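Local coordinates for putative periplasmic protein (Wolinella succinogenes, PDB 3KN3) that binds glutathione and probably acts as a periplasmic solute-binding protein, possibly for tungstate delivered to an ABC-type transporter, at residues V87-P92 with G167-D172. Sequence-based numbering, arbitrary orientation.
Sequences VIIGNP and GLTLTD
Ile-89 and Thr-169 lie side by side on one face of an antiparallel strand pair, Ile-89 CG1 resting 3.7 Å from Thr-169 CG2. The torsions explain the meeting: in Ile-89 CG1 sits between the backbone N and the carbonyl carbon (chi1 69°), and the extended branch carries CD1 on to Thr-171 CG2, 3.8 Å away, so one side chain bridges two threonine methyls. Ile-89 also touches Ile-159 of helix 155-164 and Phe-176 of helix 173-182. Replacing Ile-89 with an alanine would probably leave both methyls without this apolar partner and open a gap beneath these helices. Both threonines hold OG1 anti to the backbone N, which turns each methyl to the isoleucine; the hydroxyl of Thr-169 bonds to Val-118 O, and that of Thr-171 to Asp-172 O. On the opposite face, Ile-88 and Leu-170 meet obliquely, tip to tip, CD1 to CD1 at 4.1 Å. The register is fixed by hydrogen-bonded pairs Val-87/Thr-171 and Ile-89/Thr-169, with Ile-89 N to Thr-169 O at 2.9 Å and nearly straight (N-H...O 171°). Beyond them, Leu-168 CD2 packs 3.7 Å from Gly-90 CA. Strand 190-193 flanks 86-90 and strand 117-119 flanks 168-172 in this periplasmic-binding-protein sheet; the Leu-170 side chain lies about 4 Å from that of Thr-126, a glutathione-binding residue with no ligand bound here, while helices 155-164 and 173-182 pack against the Ile-89 face.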
ATOM      1  N   VAL A  87      -9.303   1.412   3.223  1.00 28.11           N
ATOM      2  CA  VAL A  87     -10.574   1.679   3.867  1.00 28.82           C
ATOM      3  C   VAL A  87     -11.628   0.638   3.493  1.00 31.23           C
ATOM      4  O   VAL A  87     -11.507  -0.054   2.488  1.00 34.71           O
ATOM      5  CB  VAL A  87     -11.076   3.093   3.540  1.00 30.27           C
ATOM      6  CG1 VAL A  87     -10.104   4.136   4.106  1.00 28.77           C
ATOM      7  CG2 VAL A  87     -11.250   3.274   2.029  1.00 27.58           C
ATOM      8  N   ILE A  88     -12.651   0.513   4.326  1.00 29.09           N
ATOM      9  CA  ILE A  88     -13.747  -0.397   4.049  1.00 30.05           C
ATOM     10  C   ILE A  88     -14.899   0.453   3.525  1.00 34.07           C
ATOM     11  O   ILE A  88     -15.237   1.474   4.118  1.00 33.45           O
ATOM     12  CB  ILE A  88     -14.182  -1.196   5.312  1.00 28.20           C
ATOM     13  CG1 ILE A  88     -13.260  -2.389   5.562  1.00 36.17           C
ATOM     14  CG2 ILE A  88     -15.568  -1.759   5.127  1.00 26.69           C
ATOM     15  CD1 ILE A  88     -11.898  -2.037   5.960  1.00 40.25           C
ATOM     16  N   ILE A  89     -15.479   0.053   2.399  1.00 33.43           N
ATOM     17  CA  ILE A  89     -16.549   0.829   1.777  1.00 32.21           C
ATOM     18  C   ILE A  89     -17.793  -0.015   1.524  1.00 30.15           C
ATOM     19  O   ILE A  89     -17.730  -1.244   1.489  1.00 31.40           O
ATOM     20  CB  ILE A  89     -16.099   1.478   0.455  1.00 31.87           C
ATOM     21  CG1 ILE A  89     -15.879   0.420  -0.625  1.00 34.16           C
ATOM     22  CG2 ILE A  89     -14.834   2.298   0.670  1.00 33.27           C
ATOM     23  CD1 ILE A  89     -15.527   1.005  -1.990  1.00 30.64           C
ATOM     24  N   GLY A  90     -18.922   0.669   1.374  1.00 24.65           N
ATOM     25  CA  GLY A  90     -20.214   0.053   1.181  1.00 27.26           C
ATOM     26  C   GLY A  90     -21.238   1.167   1.062  1.00 33.78           C
ATOM     27  O   GLY A  90     -20.890   2.336   1.200  1.00 37.78           O
ATOM     28  N   ASN A  91     -22.497   0.835   0.810  1.00 33.13           N
ATOM     29  CA  ASN A  91     -23.452   1.905   0.581  1.00 43.70           C
ATOM     30  C   ASN A  91     -23.747   2.622   1.894  1.00 49.10           C
ATOM     31  O   ASN A  91     -23.363   2.136   2.957  1.00 48.96           O
ATOM     32  CB  ASN A  91     -24.703   1.435  -0.189  1.00 48.18           C
ATOM     33  CG  ASN A  91     -25.624   0.591   0.643  1.00 54.36           C
ATOM     34  OD1 ASN A  91     -26.084   1.022   1.696  1.00 54.23           O
ATOM     35  ND2 ASN A  91     -25.924  -0.620   0.164  1.00 55.87           N
ATOM     36  N   PRO A  92     -24.373   3.806   1.822  1.00 53.31           N
ATOM     37  CA  PRO A  92     -24.539   4.636   3.024  1.00 51.79           C
ATOM     38  C   PRO A  92     -25.218   3.915   4.192  1.00 51.14           C
ATOM     39  O   PRO A  92     -24.883   4.204   5.345  1.00 50.66           O
ATOM     40  CB  PRO A  92     -25.391   5.799   2.522  1.00 55.76           C
ATOM     41  CG  PRO A  92     -25.042   5.908   1.060  1.00 57.31           C
ATOM     42  CD  PRO A  92     -24.856   4.483   0.605  1.00 53.44           C
ATOM     43  N   GLY A 167     -23.234  -5.013  -0.949  1.00 30.23           N
ATOM     44  CA  GLY A 167     -22.314  -5.469   0.071  1.00 29.41           C
ATOM     45  C   GLY A 167     -21.096  -4.578   0.243  1.00 33.48           C
ATOM     46  O   GLY A 167     -21.092  -3.417  -0.170  1.00 32.19           O
ATOM     47  N   LEU A 168     -20.050  -5.140   0.844  1.00 29.16           N
ATOM     48  CA  LEU A 168     -18.889  -4.372   1.280  1.00 27.12           C
ATOM     49  C   LEU A 168     -17.612  -4.802   0.584  1.00 27.51           C
ATOM     50  O   LEU A 168     -17.514  -5.927   0.080  1.00 26.67           O
ATOM     51  CB  LEU A 168     -18.679  -4.573   2.781  1.00 24.78           C
ATOM     52  CG  LEU A 168     -19.834  -4.216   3.699  1.00 26.01           C
ATOM     53  CD1 LEU A 168     -19.525  -4.620   5.127  1.00 26.65           C
ATOM     54  CD2 LEU A 168     -20.108  -2.734   3.585  1.00 23.28           C
ATOM     55  N   THR A 169     -16.622  -3.918   0.585  1.00 24.35           N
ATOM     56  CA  THR A 169     -15.289  -4.321   0.167  1.00 28.24           C
ATOM     57  C   THR A 169     -14.158  -3.474   0.771  1.00 30.50           C
ATOM     58  O   THR A 169     -14.381  -2.417   1.367  1.00 24.15           O
ATOM     59  CB  THR A 169     -15.157  -4.364  -1.383  1.00 29.39           C
ATOM     60  OG1 THR A 169     -13.983  -5.102  -1.743  1.00 27.47           O
ATOM     61  CG2 THR A 169     -15.073  -2.951  -1.954  1.00 27.47           C
ATOM     62  N   LEU A 170     -12.931  -3.957   0.597  1.00 31.77           N
ATOM     63  CA  LEU A 170     -11.751  -3.259   1.067  1.00 28.82           C
ATOM     64  C   LEU A 170     -10.936  -2.704  -0.103  1.00 34.34           C
ATOM     65  O   LEU A 170     -10.538  -3.442  -1.008  1.00 26.46           O
ATOM     66  CB  LEU A 170     -10.895  -4.206   1.886  1.00 23.90           C
ATOM     67  CG  LEU A 170      -9.573  -3.658   2.407  1.00 26.17           C
ATOM     68  CD1 LEU A 170      -9.232  -4.310   3.751  1.00 21.47           C
ATOM     69  CD2 LEU A 170      -8.457  -3.853   1.385  1.00 23.52           C
ATOM     70  N   THR A 171     -10.677  -1.404  -0.080  1.00 29.89           N
ATOM     71  CA  THR A 171      -9.930  -0.791  -1.168  1.00 32.61           C
ATOM     72  C   THR A 171      -8.956   0.243  -0.643  1.00 41.60           C
ATOM     73  O   THR A 171      -9.147   0.809   0.431  1.00 42.79           O
ATOM     74  CB  THR A 171     -10.857  -0.110  -2.185  1.00 33.07           C
ATOM     75  OG1 THR A 171     -10.064   0.529  -3.187  1.00 38.90           O
ATOM     76  CG2 THR A 171     -11.718   0.944  -1.500  1.00 35.49           C
ATOM     77  N   ASP A 172      -7.897   0.481  -1.401  1.00 40.51           N
ATOM     78  CA  ASP A 172      -7.006   1.578  -1.086  1.00 42.79           C
ATOM     79  C   ASP A 172      -7.774   2.879  -1.306  1.00 36.17           C
ATOM     80  O   ASP A 172      -8.710   2.941  -2.106  1.00 32.19           O
ATOM     81  CB  ASP A 172      -5.773   1.528  -1.980  1.00 50.39           C
ATOM     82  CG  ASP A 172      -6.119   1.709  -3.433  1.00 60.78           C
ATOM     83  OD1 ASP A 172      -6.459   0.704  -4.106  1.00 67.92           O
ATOM     84  OD2 ASP A 172      -6.076   2.868  -3.888  1.00 62.07           O
TER
HETATM   85  O   HOH W   1     -22.891  -1.771  -0.482  1.00 41.28           O